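Local coordinates for lysine specific cysteine protease (Porphyromonas gingivalis, PDB 3KM5), which cleaves, as the whole protein, substrates strictly after lysine, while its isolated adhesin domains, this calcium-binding K2 jelly roll being one, lyse red blood cells in vitro, at residues A[22-27]-A[68-73]; A[50-55]-A[170-175]; A[97-102]-A[151-156]. All coordinates share one frame; numbering follows the deposited sequence. Where two conformers were deposited one is given.

From the N terminus of this jelly roll, strand 22-25 waits until 68-70 to pair with it, closing interaction 1 and placing an outermost strand of the five-stranded sheet. In between, strand 51-56 has already passed, and its partner 170-175 arrives only near the C terminus, so that interactions 1 and 2 cross. Interaction 3 opens and closes later, in series with interaction 1 and wholly within the span of interaction 2. Interactions 1 and 3 share one sheet, where Ser-71 bonds to Val-156. Interaction 2 belongs to the other sheet, and Leu-69 CD2 meets Val-53 CG1 at 3.7 Å between them.

Interaction 1 of 3, residues A[22-27]-A[68-73]; sequences TTIDAD and YLISKD. With CA (calcium ion), chain C.
Ile-24 stands opposite Tyr-68 and reaches diagonally to Ile-70, all three on one face of the sheet. Its CG1 stands anti to the carbonyl carbon (chi1 -52°), and from there CD1 extends to meet Ile-70 CD1 at 3.6 Å. The same methyl lies over one face of the Tyr-68 ring, while the root of the side chain rests on the tyrosine, Ile-24 CB to Tyr-68 CB being 3.9 Å. At the ring's edge, Ala-26 CB comes within 3.8 Å of Tyr-68 CE2, so face and edge are met by residues two apart. Further along, Thr-22 OG1 lies against Ile-70 CB and also bonds a water that donates to Ser-71 O.

Beneath these side chains runs an antiparallel ladder. Thr-22 with Ile-70 and Ile-24 with Tyr-68 are hydrogen-bonded pairs, each closed by two N-H to O bonds; between them Thr-23 faces Leu-69 in a non-hydrogen-bonded pair, and Thr-23 CA lies 3.1 Å from Tyr-68 O in a CA-H to O contact. Strand 22-25 is an outermost strand of the five-stranded sheet of the jelly roll, with strand 155-161 on the other side of 66-70.

Where strand 22-25 ends, the chain turns round a calcium ion. Asp-25 OD1 binds it at 2.3 Å, and Asp-27 offers OD1 at 2.4 Å and, more loosely, OD2 at a long 2.8 Å. Water, Asp-29, Gln-31 O and Asn-67 complete the shell, in a DxDxDG sequence that recalls the EF-hand loop. In the second shell, Gly-30 N holds Asp-25 OD2 and Asp-66 N holds Asp-27 OD1.

Interaction 2 of 3, residues A[50-55]-A[170-175]; sequences SNVVSS and LLDDIQ. With CA (calcium ion), chain D.
The carboxylate of Asp-172, whose CG is directed to the metal anti to the backbone N (chi1 -160°), has a calcium ion near its plane on the side of its oxygens, OD1 at 2.5 Å and OD2 at 2.6 Å from it. Over one face lie Asn-51 O, 2.4 Å from the ion, and Val-52 CG1, that side chain crossing the aspartate at about a right angle. The ion thus bridges oxygens that would otherwise be expected to repel one another.

Beyond the metal the strands pair as antiparallel neighbours in the second sheet of the jelly roll. Val-53 N donates almost straight to Leu-171 O (3.1 Å, 172°), and Leu-171 N answers to Val-53 O. On one face Val-53 and Leu-171 lie side by side, pointing the same way, Val-53 CG1 to Leu-171 CB 3.7 Å. On the other, Leu-170 CD2 packs on Ser-54 CB at 3.6 Å, while Ser-54 OG bonds to Leu-34.

Thr-8 O, Gly-48 O, Glu-10 and a water fill the remaining calcium positions. That water donates to Asp-173 OD1 at 2.6 Å; His-47 holds Asp-173 OD2, and Asp-173 and Ile-174 together face Glu-7 in a G1 beta bulge.

Interaction 3 of 3, residues A[97-102]-A[151-156]; sequences VMISKT and AGTKYV
Lys-154 reaches Thr-102 because its CG stands anti to the backbone N (chi1 178°) and the chain stays extended beyond it, bringing NZ to Thr-102 O at 2.9 Å in the carbonyl plane. That same oxygen lies at the edge of the Tyr-155 ring, 3.5 Å from CE2, while CG of Lys-154 lies over one face of the ring, offset toward the rim. Ser-100 OG, also anti to its backbone N (chi1 166°), accepts from Thr-102 N at 3.0 Å, an ST turn at the start of the loop that carries Thr-102 O; it has a second partner in Gly-103 O.

On the opposite face of the sheet, Ile-99 and Thr-153 cross at about a right angle, Ile-99 CG2 meeting Thr-153 OG1 at 3.6 Å, with that hydroxyl bonded to Pro-150 O. Val-97 CG1 touches Val-156 CG1 at 4.0 Å further along. In the loops, the aliphatic part of Lys-101 passes Gly-152 O, and two waters link Lys-101 to Gly-152 and Ala-151.

Two donors grip Ser-100 O: Lys-154 N at 2.8 Å and Tyr-155 N at 3.1 Å, while Ser-100 N donates to Tyr-155 O. One residue facing two in this way is a classic beta bulge, here where strands 95-100 and 155-161 meet in the five-stranded antiparallel sheet of the jelly roll.

Interaction 1 of 3, residues A[22-27]-A[68-73]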
# COMPACT_ATOMS: atom_id res chain seq x y z
N THR A 22 -9.81 7.10 -0.19
CA THR A 22 -9.96 7.50 1.20
C THR A 22 -9.13 6.58 2.08
O THR A 22 -8.69 5.54 1.62
CB THR A 22 -11.43 7.53 1.64
OG1 THR A 22 -12.04 6.28 1.39
CG2 THR A 22 -12.24 8.65 0.91
N THR A 23 -8.91 6.97 3.32
CA THR A 23 -8.10 6.20 4.22
C THR A 23 -8.77 6.14 5.59
O THR A 23 -9.58 7.00 5.96
CB THR A 23 -6.70 6.79 4.40
OG1 THR A 23 -6.81 8.06 5.06
CG2 THR A 23 -5.95 6.96 3.09
N ILE A 24 -8.43 5.08 6.30
CA ILE A 24 -8.78 4.90 7.71
C ILE A 24 -7.51 4.58 8.51
O ILE A 24 -6.74 3.64 8.18
CB ILE A 24 -9.81 3.78 7.95
CG1 ILE A 24 -11.05 3.95 7.06
CG2 ILE A 24 -10.24 3.75 9.44
CD1 ILE A 24 -12.02 2.77 7.13
N ASP A 25 -7.26 5.37 9.55
CA ASP A 25 -6.23 5.06 10.55
C ASP A 25 -6.90 4.27 11.68
O ASP A 25 -7.21 4.86 12.71
CB ASP A 25 -5.67 6.38 11.08
CG ASP A 25 -4.75 6.21 12.26
OD1 ASP A 25 -4.09 5.15 12.37
OD2 ASP A 25 -4.68 7.14 13.09
N ALA A 26 -7.23 3.00 11.46
CA ALA A 26 -8.08 2.30 12.40
C ALA A 26 -7.40 2.03 13.73
O ALA A 26 -8.09 2.00 14.76
CB ALA A 26 -8.58 1.01 11.75
N ASP A 27 -6.08 1.87 13.77
CA ASP A 27 -5.40 1.68 15.06
C ASP A 27 -5.34 2.98 15.86
O ASP A 27 -5.16 2.94 17.09
CB ASP A 27 -4.00 1.15 14.87
CG ASP A 27 -3.20 2.04 13.95
OD1 ASP A 27 -3.47 2.05 12.72
OD2 ASP A 27 -2.37 2.78 14.45
N TYR A 68 -6.24 1.39 6.48
CA TYR A 68 -6.99 1.08 5.26
C TYR A 68 -6.82 2.14 4.18
O TYR A 68 -6.95 3.33 4.44
CB TYR A 68 -8.50 0.97 5.57
CG TYR A 68 -8.98 -0.15 6.48
CD1 TYR A 68 -9.81 -1.16 5.99
CD2 TYR A 68 -8.70 -0.12 7.81
CE1 TYR A 68 -10.30 -2.15 6.81
CE2 TYR A 68 -9.20 -1.12 8.65
CZ TYR A 68 -9.99 -2.11 8.13
OH TYR A 68 -10.47 -3.08 9.01
N LEU A 69 -6.60 1.65 2.99
CA LEU A 69 -6.57 2.47 1.77
C LEU A 69 -7.73 1.99 0.90
O LEU A 69 -7.74 0.84 0.46
CB LEU A 69 -5.24 2.27 1.06
CG LEU A 69 -5.10 2.93 -0.32
CD1 LEU A 69 -5.09 4.41 -0.16
CD2 LEU A 69 -3.82 2.50 -0.94
N ILE A 70 -8.70 2.87 0.65
CA ILE A 70 -9.98 2.51 0.05
C ILE A 70 -10.22 3.22 -1.29
O ILE A 70 -10.12 4.45 -1.40
CB ILE A 70 -11.15 2.84 1.03
CG1 ILE A 70 -10.92 2.13 2.35
CG2 ILE A 70 -12.52 2.45 0.47
CD1 ILE A 70 -11.87 2.55 3.52
N SER A 71 -10.51 2.42 -2.31
CA SER A 71 -10.72 2.95 -3.66
C SER A 71 -11.99 3.77 -3.75
O SER A 71 -12.85 3.77 -2.88
CB SER A 71 -10.82 1.81 -4.67
OG SER A 71 -12.03 1.06 -4.50
N LYS A 72 -12.12 4.46 -4.88
CA LYS A 72 -13.38 5.02 -5.34
C LYS A 72 -14.31 3.86 -5.69
O LYS A 72 -13.90 2.68 -5.74
CB LYS A 72 -13.12 5.91 -6.57
CG LYS A 72 -12.70 5.16 -7.82
CD LYS A 72 -12.34 6.15 -8.96
CE LYS A 72 -11.91 5.45 -10.23
NZ LYS A 72 -11.62 6.41 -11.34
N ASP A 73 -15.57 4.19 -5.97
CA ASP A 73 -16.54 3.21 -6.46
C ASP A 73 -16.04 2.61 -7.78
O ASP A 73 -15.81 3.33 -8.77
CB ASP A 73 -17.90 3.91 -6.63
CG ASP A 73 -18.99 2.97 -7.05
OD1 ASP A 73 -18.74 1.94 -7.70
OD2 ASP A 73 -20.16 3.28 -6.72
CA CA C . -2.21 3.94 11.89
O HOH W 1 -13.21 5.97 -1.23
O HOH W 2 -0.05 2.81 11.98

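Interaction 2 of 3, residues A[50-55]-A[170-175]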
# COMPACT_ATOMS: atom_id res chain seq x y z
N SER A 50 7.24 8.47 -10.63
CA SER A 50 7.95 8.88 -9.42
C SER A 50 7.22 8.53 -8.13
O SER A 50 7.83 8.51 -7.06
CB SER A 50 8.28 10.37 -9.42
OG SER A 50 7.12 11.17 -9.30
N ASN A 51 5.92 8.23 -8.23
CA ASN A 51 5.09 8.13 -7.02
C ASN A 51 4.59 6.72 -6.67
O ASN A 51 4.27 5.91 -7.52
CB ASN A 51 3.87 9.03 -7.17
CG ASN A 51 4.23 10.54 -7.12
OD1 ASN A 51 5.39 10.89 -7.04
ND2 ASN A 51 3.24 11.39 -7.14
N VAL A 52 4.50 6.49 -5.38
CA VAL A 52 3.85 5.27 -4.83
C VAL A 52 2.89 5.67 -3.73
O VAL A 52 2.83 6.83 -3.36
CB VAL A 52 4.91 4.30 -4.25
CG1 VAL A 52 5.98 3.98 -5.34
CG2 VAL A 52 5.54 4.93 -3.00
N VAL A 53 2.18 4.70 -3.15
CA VAL A 53 1.52 4.91 -1.85
C VAL A 53 2.22 4.00 -0.81
O VAL A 53 2.73 2.92 -1.17
CB VAL A 53 0.00 4.68 -1.94
CG1 VAL A 53 -0.34 3.18 -2.07
CG2 VAL A 53 -0.76 5.38 -0.79
N SER A 54 2.23 4.41 0.46
CA SER A 54 3.07 3.75 1.48
C SER A 54 2.32 3.68 2.78
O SER A 54 1.50 4.54 3.09
CB SER A 54 4.34 4.59 1.70
OG SER A 54 4.02 5.83 2.33
N SER A 55 2.66 2.66 3.56
CA SER A 55 2.24 2.54 4.95
C SER A 55 3.39 1.87 5.74
O SER A 55 4.03 0.94 5.27
CB SER A 55 0.94 1.73 5.05
OG SER A 55 0.55 1.56 6.42
N LEU A 170 4.86 -0.68 0.17
CA LEU A 170 4.53 0.28 -0.88
C LEU A 170 3.61 -0.41 -1.90
O LEU A 170 3.80 -1.61 -2.16
CB LEU A 170 5.78 0.72 -1.63
CG LEU A 170 6.96 1.14 -0.77
CD1 LEU A 170 8.18 1.51 -1.63
CD2 LEU A 170 6.57 2.27 0.15
N LEU A 171 2.71 0.36 -2.54
CA LEU A 171 1.90 -0.13 -3.65
C LEU A 171 2.03 0.81 -4.81
O LEU A 171 2.19 2.01 -4.62
CB LEU A 171 0.40 -0.26 -3.30
CG LEU A 171 0.08 -1.06 -2.06
CD1 LEU A 171 -1.37 -0.87 -1.63
CD2 LEU A 171 0.34 -2.54 -2.29
N ASP A 172 1.94 0.26 -6.01
CA ASP A 172 1.92 1.11 -7.21
C ASP A 172 1.22 0.34 -8.33
O ASP A 172 1.08 -0.86 -8.30
CB ASP A 172 3.36 1.48 -7.56
CG ASP A 172 3.48 2.71 -8.47
OD1 ASP A 172 2.46 3.37 -8.72
OD2 ASP A 172 4.64 3.03 -8.82
N ASP A 173 0.77 1.10 -9.33
CA ASP A 173 0.24 0.54 -10.56
C ASP A 173 -0.88 -0.46 -10.29
O ASP A 173 -0.88 -1.63 -10.74
CB ASP A 173 1.38 -0.02 -11.45
CG ASP A 173 2.22 1.07 -12.05
OD1 ASP A 173 1.68 2.17 -12.29
OD2 ASP A 173 3.46 0.91 -12.20
N ILE A 174 -1.88 0.02 -9.57
CA ILE A 174 -3.03 -0.78 -9.20
C ILE A 174 -4.10 -0.74 -10.31
O ILE A 174 -4.77 0.31 -10.50
CB ILE A 174 -3.68 -0.28 -7.86
CG1 ILE A 174 -2.61 -0.15 -6.77
CG2 ILE A 174 -4.85 -1.17 -7.49
CD1 ILE A 174 -3.12 0.59 -5.56
N GLN A 175 -4.24 -1.84 -11.03
CA GLN A 175 -5.05 -1.92 -12.25
C GLN A 175 -6.33 -2.65 -11.94
O GLN A 175 -6.29 -3.77 -11.43
CB GLN A 175 -4.29 -2.65 -13.33
CG GLN A 175 -5.08 -2.81 -14.61
CD GLN A 175 -4.38 -3.65 -15.60
OE1 GLN A 175 -3.81 -3.14 -16.57
NE2 GLN A 175 -4.38 -4.96 -15.38
CA CA D . 3.68 5.29 -9.73
O HOH W 3 3.06 4.33 -11.79

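Interaction 3 of 3, residues A[97-102]-A[151-156]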
# COMPACT_ATOMS: atom_id res chain seq x y z
N VAL A 97 -6.03 -7.55 0.92
CA VAL A 97 -6.90 -6.89 -0.05
C VAL A 97 -8.31 -7.30 0.40
O VAL A 97 -8.59 -8.49 0.69
CB VAL A 97 -6.63 -7.38 -1.50
CG1 VAL A 97 -7.58 -6.77 -2.51
CG2 VAL A 97 -5.18 -7.10 -1.90
N MET A 98 -9.20 -6.31 0.53
CA MET A 98 -10.56 -6.52 0.97
C MET A 98 -11.53 -5.89 0.03
O MET A 98 -11.20 -5.00 -0.74
CB MET A 98 -10.73 -5.89 2.35
CG MET A 98 -9.60 -6.25 3.32
SD MET A 98 -9.89 -5.60 4.97
CE MET A 98 -11.17 -6.67 5.58
N ILE A 99 -12.78 -6.36 0.09
CA ILE A 99 -13.83 -5.74 -0.68
C ILE A 99 -15.05 -5.40 0.17
O ILE A 99 -15.38 -6.10 1.15
CB ILE A 99 -14.26 -6.63 -1.89
CG1 ILE A 99 -15.01 -7.90 -1.42
CG2 ILE A 99 -13.06 -6.92 -2.82
CD1 ILE A 99 -16.59 -7.78 -1.35
N SER A 100 -15.71 -4.31 -0.23
CA SER A 100 -17.04 -3.98 0.29
C SER A 100 -18.00 -3.92 -0.87
O SER A 100 -17.63 -3.58 -2.00
CB SER A 100 -16.99 -2.61 0.96
OG SER A 100 -18.32 -2.12 1.17
N LYS A 101 -19.24 -4.31 -0.59
CA LYS A 101 -20.34 -4.30 -1.57
C LYS A 101 -21.30 -3.15 -1.26
O LYS A 101 -22.31 -2.98 -1.96
CB LYS A 101 -21.09 -5.64 -1.55
CG LYS A 101 -20.23 -6.84 -1.82
CD LYS A 101 -21.04 -8.13 -1.69
CE LYS A 101 -20.22 -9.32 -2.10
NZ LYS A 101 -21.00 -10.58 -1.90
N THR A 102 -20.99 -2.37 -0.25
CA THR A 102 -21.96 -1.40 0.29
C THR A 102 -21.31 -0.03 0.52
O THR A 102 -21.39 0.82 -0.35
CB THR A 102 -22.64 -1.93 1.56
OG1 THR A 102 -21.69 -2.26 2.57
CG2 THR A 102 -23.49 -3.17 1.23
N ALA A 151 -18.29 -10.99 -7.20
CA ALA A 151 -19.37 -10.27 -7.81
C ALA A 151 -20.00 -9.31 -6.81
O ALA A 151 -20.24 -9.66 -5.67
CB ALA A 151 -20.42 -11.26 -8.28
N GLY A 152 -20.29 -8.12 -7.25
CA GLY A 152 -20.86 -7.10 -6.37
C GLY A 152 -19.84 -6.16 -5.71
O GLY A 152 -20.21 -5.19 -5.07
N THR A 153 -18.54 -6.43 -5.88
CA THR A 153 -17.51 -5.56 -5.32
C THR A 153 -17.77 -4.12 -5.77
O THR A 153 -17.89 -3.83 -6.96
CB THR A 153 -16.12 -6.00 -5.77
OG1 THR A 153 -15.79 -7.26 -5.17
CG2 THR A 153 -15.05 -4.94 -5.39
N LYS A 154 -17.80 -3.21 -4.80
CA LYS A 154 -17.97 -1.78 -5.03
C LYS A 154 -16.72 -0.97 -4.64
O LYS A 154 -16.35 -0.03 -5.32
CB LYS A 154 -19.18 -1.29 -4.24
CG LYS A 154 -19.48 0.19 -4.33
CD LYS A 154 -20.87 0.46 -3.74
CE LYS A 154 -21.25 1.92 -3.71
NZ LYS A 154 -22.39 2.09 -2.75
N TYR A 155 -16.10 -1.34 -3.53
CA TYR A 155 -14.86 -0.72 -3.08
C TYR A 155 -13.85 -1.79 -2.79
O TYR A 155 -14.19 -2.85 -2.28
CB TYR A 155 -15.08 0.13 -1.81
CG TYR A 155 -16.12 1.22 -1.92
CD1 TYR A 155 -15.82 2.44 -2.53
CD2 TYR A 155 -17.40 1.05 -1.42
CE1 TYR A 155 -16.76 3.45 -2.62
CE2 TYR A 155 -18.36 2.06 -1.52
CZ TYR A 155 -18.03 3.25 -2.12
OH TYR A 155 -19.02 4.22 -2.18
N VAL A 156 -12.60 -1.48 -3.12
CA VAL A 156 -11.47 -2.35 -2.84
C VAL A 156 -10.58 -1.61 -1.84
O VAL A 156 -10.28 -0.44 -2.02
CB VAL A 156 -10.71 -2.68 -4.13
CG1 VAL A 156 -9.40 -3.45 -3.81
CG2 VAL A 156 -11.59 -3.48 -5.10
O HOH W 4 -22.18 -3.13 -4.93
O HOH W 5 -20.50 -12.04 -4.09